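Local coordinates for protein epoxide hydrolase (Aspergillus niger, PDB 3G02) that probably hydrolyses epoxides to vicinal diols, here as an engineered enantioselective variant built on the alpha/beta hydrolase fold, at residues G117-F125 against W277-W285; S344-P352 against G373-R381. The protein carries 9 engineered substitutions. All coordinates share one frame; numbering follows the deposited sequence. Where two conformers were deposited one is given.

Contact 1: residues G117-F125 against W277-W285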
loop_
_atom_site.group_PDB
_atom_site.type_symbol
_atom_site.label_atom_id
_atom_site.label_comp_id
_atom_site.label_asym_id
_atom_site.label_seq_id
_atom_site.Cartn_x
_atom_site.Cartn_y
_atom_site.Cartn_z
ATOM N N GLY A 117 -1.628 15.581 11.975
ATOM C CA GLY A 117 -2.032 14.820 10.798
ATOM C C GLY A 117 -1.735 13.345 11.002
ATOM O O GLY A 117 -1.775 12.838 12.134
ATOM N N TRP A 118 -1.437 12.655 9.903
ATOM C CA TRP A 118 -1.160 11.221 9.928
ATOM C C TRP A 118 0.317 11.012 9.605
ATOM O O TRP A 118 0.822 11.635 8.676
ATOM C CB TRP A 118 -2.029 10.504 8.880
ATOM C CG TRP A 118 -1.901 9.004 8.947
ATOM C CD1 TRP A 118 -2.758 8.134 9.563
ATOM C CD2 TRP A 118 -0.845 8.201 8.393
ATOM N NE1 TRP A 118 -2.299 6.842 9.435
ATOM C CE2 TRP A 118 -1.129 6.857 8.720
ATOM C CE3 TRP A 118 0.313 8.490 7.652
ATOM C CZ2 TRP A 118 -0.289 5.803 8.342
ATOM C CZ3 TRP A 118 1.144 7.443 7.269
ATOM C CH2 TRP A 118 0.837 6.114 7.615
ATOM N N PRO A 119 1.009 10.096 10.320
ATOM C CA PRO A 119 0.568 9.191 11.377
ATOM C C PRO A 119 0.787 9.774 12.765
ATOM O O PRO A 119 1.199 9.061 13.687
ATOM C CB PRO A 119 1.476 7.984 11.173
ATOM C CG PRO A 119 2.791 8.600 10.755
ATOM C CD PRO A 119 2.436 9.879 9.998
ATOM N N GLY A 120 0.498 11.061 12.907
ATOM C CA GLY A 120 0.655 11.740 14.180
ATOM C C GLY A 120 -0.571 11.712 15.069
ATOM O O GLY A 120 -1.496 10.911 14.882
ATOM N N SER A 121 -0.569 12.602 16.056
ATOM C CA SER A 121 -1.634 12.674 17.048
ATOM C C SER A 121 -1.400 13.887 17.934
ATOM O O SER A 121 -0.401 14.595 17.791
ATOM C CB SER A 121 -1.651 11.417 17.919
ATOM O OG SER A 121 -0.521 11.402 18.774
ATOM N N PHE A 122 -2.301 14.085 18.888
ATOM C CA PHE A 122 -2.183 15.174 19.855
ATOM C C PHE A 122 -0.844 15.175 20.607
ATOM O O PHE A 122 -0.341 16.239 20.997
ATOM C CB PHE A 122 -3.358 15.139 20.847
ATOM C CG PHE A 122 -3.279 14.026 21.860
ATOM C CD1 PHE A 122 -3.630 12.723 21.516
ATOM C CD2 PHE A 122 -2.860 14.283 23.166
ATOM C CE1 PHE A 122 -3.554 11.699 22.449
ATOM C CE2 PHE A 122 -2.779 13.265 24.106
ATOM C CZ PHE A 122 -3.130 11.968 23.753
ATOM N N VAL A 123 -0.272 13.983 20.764
ATOM C CA VAL A 123 0.970 13.782 21.509
ATOM C C VAL A 123 2.132 14.541 20.872
ATOM O O VAL A 123 3.041 14.995 21.564
ATOM C CB VAL A 123 1.310 12.275 21.620
ATOM C CG1 VAL A 123 2.542 12.047 22.494
ATOM C CG2 VAL A 123 0.126 11.509 22.185
ATOM N N GLU A 124 2.093 14.691 19.552
ATOM C CA GLU A 124 3.146 15.413 18.847
ATOM C C GLU A 124 3.376 16.821 19.379
ATOM O O GLU A 124 4.462 17.379 19.207
ATOM C CB GLU A 124 2.836 15.486 17.361
ATOM C CG GLU A 124 2.923 14.160 16.667
ATOM C CD GLU A 124 2.662 14.277 15.186
ATOM O OE1 GLU A 124 1.716 14.995 14.799
ATOM O OE2 GLU A 124 3.400 13.645 14.407
ATOM N N PHE A 125 2.354 17.400 20.003
ATOM C CA PHE A 125 2.458 18.755 20.526
ATOM C C PHE A 125 2.869 18.830 21.989
ATOM O O PHE A 125 3.009 19.925 22.532
ATOM C CB PHE A 125 1.154 19.527 20.274
ATOM C CG PHE A 125 0.922 19.844 18.827
ATOM C CD1 PHE A 125 1.603 20.895 18.219
ATOM C CD2 PHE A 125 0.044 19.081 18.058
ATOM C CE1 PHE A 125 1.412 21.191 16.872
ATOM C CE2 PHE A 125 -0.158 19.369 16.713
ATOM C CZ PHE A 125 0.526 20.426 16.118
ATOM N N TRP A 277 4.502 -0.379 8.519
ATOM C CA TRP A 277 3.895 0.634 7.657
ATOM C C TRP A 277 4.117 2.045 8.193
ATOM O O TRP A 277 4.507 2.951 7.445
ATOM C CB TRP A 277 2.406 0.346 7.540
ATOM C CG TRP A 277 1.629 1.175 6.546
ATOM C CD1 TRP A 277 0.965 2.347 6.792
ATOM C CD2 TRP A 277 1.384 0.857 5.167
ATOM N NE1 TRP A 277 0.325 2.779 5.650
ATOM C CE2 TRP A 277 0.566 1.886 4.640
ATOM C CE3 TRP A 277 1.774 -0.193 4.327
ATOM C CZ2 TRP A 277 0.133 1.892 3.310
ATOM C CZ3 TRP A 277 1.350 -0.184 3.000
ATOM C CH2 TRP A 277 0.543 0.856 2.505
ATOM N N ILE A 278 3.851 2.234 9.484
ATOM C CA ILE A 278 3.980 3.549 10.109
ATOM C C ILE A 278 5.438 3.858 10.454
ATOM O O ILE A 278 5.907 4.987 10.256
ATOM C CB ILE A 278 3.051 3.677 11.340
ATOM C CG1 ILE A 278 1.593 3.688 10.868
ATOM C CG2 ILE A 278 3.386 4.925 12.155
ATOM C CD1 ILE A 278 0.563 3.876 11.962
ATOM N N GLY A 279 6.153 2.855 10.959
ATOM C CA GLY A 279 7.561 3.018 11.307
ATOM C C GLY A 279 8.402 3.486 10.138
ATOM O O GLY A 279 9.313 4.291 10.311
ATOM N N GLU A 280 8.094 2.996 8.936
ATOM C CA GLU A 280 8.814 3.450 7.744
ATOM C C GLU A 280 8.794 4.968 7.651
ATOM O O GLU A 280 9.801 5.590 7.311
ATOM C CB GLU A 280 8.222 2.862 6.470
ATOM C CG GLU A 280 9.063 3.177 5.236
ATOM C CD GLU A 280 8.269 3.069 3.961
ATOM O OE1 GLU A 280 7.813 1.954 3.638
ATOM O OE2 GLU A 280 8.108 4.103 3.272
ATOM N N LYS A 281 7.646 5.558 7.965
ATOM C CA LYS A 281 7.487 7.005 7.856
ATOM C C LYS A 281 8.188 7.757 8.981
ATOM O O LYS A 281 8.787 8.803 8.750
ATOM C CB LYS A 281 6.005 7.386 7.740
ATOM C CG LYS A 281 5.251 6.657 6.607
ATOM C CD LYS A 281 6.058 6.579 5.298
ATOM C CE LYS A 281 5.224 5.996 4.162
ATOM N NZ LYS A 281 6.021 5.820 2.904
ATOM N N TYR A 282 8.143 7.216 10.197
ATOM C CA TYR A 282 8.926 7.815 11.277
ATOM C C TYR A 282 10.429 7.740 11.019
ATOM O O TYR A 282 11.185 8.565 11.534
ATOM C CB TYR A 282 8.571 7.208 12.635
ATOM C CG TYR A 282 7.311 7.783 13.238
ATOM C CD1 TYR A 282 7.291 9.078 13.765
ATOM C CD2 TYR A 282 6.135 7.037 13.282
ATOM C CE1 TYR A 282 6.132 9.615 14.319
ATOM C CE2 TYR A 282 4.971 7.565 13.837
ATOM C CZ TYR A 282 4.973 8.847 14.353
ATOM O OH TYR A 282 3.822 9.377 14.899
ATOM N N LEU A 283 10.863 6.770 10.215
ATOM C CA LEU A 283 12.268 6.681 9.829
ATOM C C LEU A 283 12.628 7.632 8.689
ATOM O O LEU A 283 13.658 8.306 8.734
ATOM C CB LEU A 283 12.621 5.248 9.425
ATOM C CG LEU A 283 12.671 4.197 10.531
ATOM C CD1 LEU A 283 12.882 2.826 9.910
ATOM C CD2 LEU A 283 13.766 4.501 11.551
ATOM N N GLN A 284 11.786 7.678 7.660
ATOM C CA GLN A 284 12.136 8.393 6.428
ATOM C C GLN A 284 11.832 9.882 6.447
ATOM O O GLN A 284 12.451 10.651 5.709
ATOM C CB GLN A 284 11.436 7.762 5.222
ATOM C CG GLN A 284 11.875 6.335 4.919
ATOM C CD GLN A 284 11.389 5.843 3.568
ATOM O OE1 GLN A 284 10.626 6.523 2.875
ATOM N NE2 GLN A 284 11.837 4.658 3.182
ATOM N N TRP A 285 10.869 10.287 7.271
ATOM C CA TRP A 285 10.319 11.635 7.183
ATOM C C TRP A 285 10.992 12.662 8.085
ATOM O O TRP A 285 10.717 13.855 7.972
ATOM C CB TRP A 285 8.830 11.593 7.483
ATOM C CG TRP A 285 7.999 10.966 6.409
ATOM C CD1 TRP A 285 8.433 10.372 5.251
ATOM C CD2 TRP A 285 6.572 10.860 6.406
ATOM N NE1 TRP A 285 7.351 9.924 4.518
ATOM C CE2 TRP A 285 6.200 10.208 5.208
ATOM C CE3 TRP A 285 5.568 11.264 7.299
ATOM C CZ2 TRP A 285 4.862 9.948 4.884
ATOM C CZ3 TRP A 285 4.241 11.008 6.976
ATOM C CH2 TRP A 285 3.902 10.352 5.779
#
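P119 of the HGXP motif, whose proline follows a cis peptide bond, lodges against I278 and Y282 of helix 271-284 and against W285. In this family the motif forms part of the oxyanion hole, and the hydrogen bond from W118 N to D193, the predicted nucleophile, is consistent with that placement. Going round the proline, CB lies 3.7 Å from I278 CG2 and also rests over the centre of the W118 ring. CG, at the tip, reaches CE2 of Y282 at 3.9 Å, and CD, next to the nitrogen, comes within 3.7 Å of CZ3 of W285. The indole of W118 reaches the helix beside the proline because its CG is turned away from the backbone nitrogen (chi1 -174°). There CZ2 meets CG1 of I278 at 3.8 Å, while the neighbouring CH2 touches CD1 of W277 at 3.9 Å. The two indoles meet rim to rim, planes at 75°, and W277 NE1 is hydrogen-bonded to H256 NE2. The wall so built borders the predicted active site, since W118 also touches Y315, a predicted proton donor. Farther along the helix, Y282 brings its phenol oxygen, OH, to 2.9 Å from P119 O.

Contact 2: residues S344-P352 against G373-R381. Engineered in segment 344-352: V351 (natural residue Cys).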
loop_
_atom_site.group_PDB
_atom_site.type_symbol
_atom_site.label_atom_id
_atom_site.label_comp_id
_atom_site.label_asym_id
_atom_site.label_seq_id
_atom_site.Cartn_x
_atom_site.Cartn_y
_atom_site.Cartn_z
ATOM N N SER A 344 5.988 28.256 8.423
ATOM C CA SER A 344 7.299 27.816 8.892
ATOM C C SER A 344 7.814 26.701 7.992
ATOM O O SER A 344 7.194 25.636 7.885
ATOM C CB SER A 344 7.233 27.337 10.342
ATOM O OG SER A 344 6.982 28.411 11.227
ATOM N N PHE A 345 8.950 26.963 7.353
ATOM C CA PHE A 345 9.543 26.075 6.363
ATOM C C PHE A 345 10.652 25.254 6.998
ATOM O O PHE A 345 11.606 25.805 7.550
ATOM C CB PHE A 345 10.101 26.907 5.195
ATOM C CG PHE A 345 10.760 26.096 4.113
ATOM C CD1 PHE A 345 10.072 25.784 2.940
ATOM C CD2 PHE A 345 12.081 25.667 4.249
ATOM C CE1 PHE A 345 10.683 25.047 1.927
ATOM C CE2 PHE A 345 12.700 24.923 3.242
ATOM C CZ PHE A 345 11.998 24.613 2.079
ATOM N N PHE A 346 10.513 23.934 6.917
ATOM C CA PHE A 346 11.557 23.005 7.335
ATOM C C PHE A 346 12.033 22.218 6.112
ATOM O O PHE A 346 11.213 21.698 5.354
ATOM C CB PHE A 346 11.044 22.093 8.453
ATOM C CG PHE A 346 10.686 22.836 9.707
ATOM C CD1 PHE A 346 11.662 23.126 10.661
ATOM C CD2 PHE A 346 9.383 23.278 9.930
ATOM C CE1 PHE A 346 11.344 23.825 11.816
ATOM C CE2 PHE A 346 9.055 23.979 11.090
ATOM C CZ PHE A 346 10.038 24.251 12.034
ATOM N N PRO A 347 13.361 22.152 5.901
ATOM C CA PRO A 347 13.900 21.730 4.604
ATOM C C PRO A 347 13.722 20.250 4.282
ATOM O O PRO A 347 13.665 19.889 3.104
ATOM C CB PRO A 347 15.390 22.073 4.718
ATOM C CG PRO A 347 15.681 21.996 6.165
ATOM C CD PRO A 347 14.431 22.465 6.865
ATOM N N LYS A 348 13.641 19.409 5.310
ATOM C CA LYS A 348 13.503 17.967 5.106
ATOM C C LYS A 348 12.063 17.502 5.262
ATOM O O LYS A 348 11.790 16.315 5.461
ATOM C CB LYS A 348 14.460 17.186 6.011
ATOM C CG LYS A 348 15.913 17.367 5.604
ATOM C CD LYS A 348 16.843 16.438 6.347
ATOM C CE LYS A 348 18.285 16.725 5.961
ATOM N NZ LYS A 348 19.249 15.828 6.652
ATOM N N ASP A 349 11.135 18.446 5.155
ATOM C CA ASP A 349 9.722 18.106 5.076
ATOM C C ASP A 349 9.449 17.395 3.744
ATOM O O ASP A 349 10.318 17.341 2.872
ATOM C CB ASP A 349 8.862 19.359 5.218
ATOM C CG ASP A 349 7.523 19.080 5.879
ATOM O OD1 ASP A 349 7.020 17.936 5.799
ATOM O OD2 ASP A 349 6.957 20.014 6.475
ATOM N N LEU A 350 8.246 16.849 3.599
ATOM C CA LEU A 350 7.926 15.946 2.489
ATOM C C LEU A 350 7.867 16.637 1.135
ATOM O O LEU A 350 8.357 16.106 0.139
ATOM C CB LEU A 350 6.595 15.228 2.749
ATOM C CG LEU A 350 6.444 14.565 4.120
ATOM C CD1 LEU A 350 5.076 13.921 4.254
ATOM C CD2 LEU A 350 7.550 13.542 4.328
ATOM N N VAL A 351 7.264 17.819 1.109
ATOM C CA VAL A 351 6.978 18.506 -0.144
ATOM C C VAL A 351 7.364 19.981 0.009
ATOM O O VAL A 351 6.499 20.857 0.089
ATOM C CB VAL A 351 5.500 18.301 -0.569
ATOM C CG1 VAL A 351 5.295 16.879 -1.082
ATOM C CG2 VAL A 351 4.543 18.568 0.593
ATOM N N PRO A 352 8.683 20.250 0.072
ATOM C CA PRO A 352 9.176 21.568 0.473
ATOM C C PRO A 352 9.083 22.625 -0.626
ATOM O O PRO A 352 10.098 23.035 -1.202
ATOM C CB PRO A 352 10.623 21.293 0.902
ATOM C CG PRO A 352 11.020 20.046 0.194
ATOM C CD PRO A 352 9.780 19.310 -0.228
ATOM N N GLY A 373 15.560 20.156 10.404
ATOM C CA GLY A 373 14.238 19.668 10.766
ATOM C C GLY A 373 13.503 19.044 9.598
ATOM O O GLY A 373 13.581 19.522 8.462
ATOM N N GLY A 374 12.779 17.967 9.890
ATOM C CA GLY A 374 11.998 17.261 8.888
ATOM C C GLY A 374 10.507 17.495 9.029
ATOM O O GLY A 374 10.060 18.571 9.436
ATOM N N HIS A 375 9.737 16.464 8.702
ATOM C CA HIS A 375 8.286 16.575 8.627
ATOM C C HIS A 375 7.579 16.743 9.970
ATOM O O HIS A 375 6.592 17.478 10.067
ATOM C CB HIS A 375 7.721 15.355 7.906
ATOM C CG HIS A 375 6.228 15.320 7.881
ATOM N ND1 HIS A 375 5.482 16.152 7.077
ATOM C CD2 HIS A 375 5.343 14.567 8.575
ATOM C CE1 HIS A 375 4.198 15.905 7.269
ATOM N NE2 HIS A 375 4.086 14.948 8.173
ATOM N N PHE A 376 8.059 16.039 10.992
ATOM C CA PHE A 376 7.415 16.058 12.297
ATOM C C PHE A 376 7.915 17.252 13.117
ATOM O O PHE A 376 8.541 17.086 14.169
ATOM C CB PHE A 376 7.650 14.730 13.026
ATOM C CG PHE A 376 7.015 13.537 12.347
ATOM C CD1 PHE A 376 5.667 13.254 12.541
ATOM C CD2 PHE A 376 7.758 12.702 11.523
ATOM C CE1 PHE A 376 5.066 12.162 11.915
ATOM C CE2 PHE A 376 7.172 11.600 10.904
ATOM C CZ PHE A 376 5.823 11.331 11.102
ATOM N N ALA A 377 7.622 18.456 12.628
ATOM C CA ALA A 377 8.188 19.686 13.181
ATOM C C ALA A 377 7.977 19.857 14.684
ATOM O O ALA A 377 8.901 20.238 15.396
ATOM C CB ALA A 377 7.669 20.896 12.430
ATOM N N ALA A 378 6.767 19.574 15.161
ATOM C CA ALA A 378 6.470 19.697 16.590
ATOM C C ALA A 378 7.308 18.747 17.449
ATOM O O ALA A 378 7.668 19.090 18.575
ATOM C CB ALA A 378 4.981 19.497 16.852
ATOM N N LEU A 379 7.618 17.568 16.911
ATOM C CA LEU A 379 8.474 16.598 17.599
ATOM C C LEU A 379 9.957 16.892 17.435
ATOM O O LEU A 379 10.739 16.719 18.370
ATOM C CB LEU A 379 8.209 15.180 17.083
ATOM C CG LEU A 379 6.945 14.429 17.483
ATOM C CD1 LEU A 379 6.989 13.038 16.882
ATOM C CD2 LEU A 379 6.810 14.347 18.996
ATOM N N GLU A 380 10.347 17.301 16.230
ATOM C CA GLU A 380 11.756 17.432 15.872
ATOM C C GLU A 380 12.334 18.769 16.296
ATOM O O GLU A 380 13.460 18.832 16.803
ATOM C CB GLU A 380 11.926 17.280 14.363
ATOM C CG GLU A 380 11.638 15.897 13.817
ATOM C CD GLU A 380 11.872 15.830 12.331
ATOM O OE1 GLU A 380 13.019 16.070 11.901
ATOM O OE2 GLU A 380 10.910 15.553 11.589
ATOM N N ARG A 381 11.566 19.834 16.064
ATOM C CA ARG A 381 12.022 21.204 16.306
ATOM C C ARG A 381 10.984 21.993 17.111
ATOM O O ARG A 381 10.538 23.057 16.667
ATOM C CB ARG A 381 12.306 21.924 14.975
ATOM C CG ARG A 381 13.202 21.179 13.979
ATOM C CD ARG A 381 14.576 20.835 14.546
ATOM N NE ARG A 381 15.346 22.020 14.909
ATOM C CZ ARG A 381 16.586 21.994 15.395
ATOM N NH1 ARG A 381 17.216 20.842 15.581
ATOM N NH2 ARG A 381 17.199 23.128 15.697
HETATM O O HOH W 1 5.800 19.547 8.598
HETATM O O HOH W 2 7.826 20.719 8.999
#
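A His-carboxylate pair, D349 with H375, forms the centre of this contact in what is predicted to be the active site of this alpha/beta hydrolase, with H375 as a predicted proton donor. H375 ND1 donates to D349 OD1 over 2.7 Å, meeting the carboxylate on its syn side and leaving the oxygen nearly in the imidazole plane. The same OD1 takes L350 N on its anti side, also at 2.7 Å, so two donors fix the rotation of the carboxylate. Its other oxygen, OD2, faces two waters, one reaching on to H375 O and the other to G374 O. L350 then covers the imidazole: its CD1 stands over one face, 3.8 Å from the ring centroid.

The backbones meet where a type I turn from F346 to D349 lets K348 N donate to G373 O over 3.2 Å. G373 has a positive phi (111°), at angles that call for glycine. Next to it, E380 binds G374 N with OE1 (2.8 Å) and F376 N with OE2 (3.0 Å), tying the loop to the short helix 377-380. The F346 ring packs against that helix: A377 CB makes an off-centre CH-pi contact with it, and F346 CE1 lies 3.8 Å from R381 CB.

The turn leaves strand 340-345, which runs between strands 209-214 and 362-369. Helix 233-248 lies against L350 and the engineered V351, W285 meets H375 edge to face, and R381, salt-bridged to E384, leads into helix 382-396.

From the N terminus, the chain leaves strand 110-115 into the first half of contact 1, then passes through strands 143-148 and 187-191, the predicted nucleophile D193, strand 209-214 and a run of helices before 277-285 closes a loop of 151 intervening residues. Contact 2 opens only afterwards and closes a far shorter loop of 20 residues, containing strand 362-369. The two are in series, neither nested nor crossed. In space they touch: W285 O probably accepts a hydrogen bond from H375 N (2.9 Å), and W285 CG packs on L350 CD2. Contact 1 thus joins the loop after strand 110-115 to helix 271-284 of the helical region inserted after strand 209-214, and contact 2 joins the loops that follow the neighbouring strands 340-345 and 362-369.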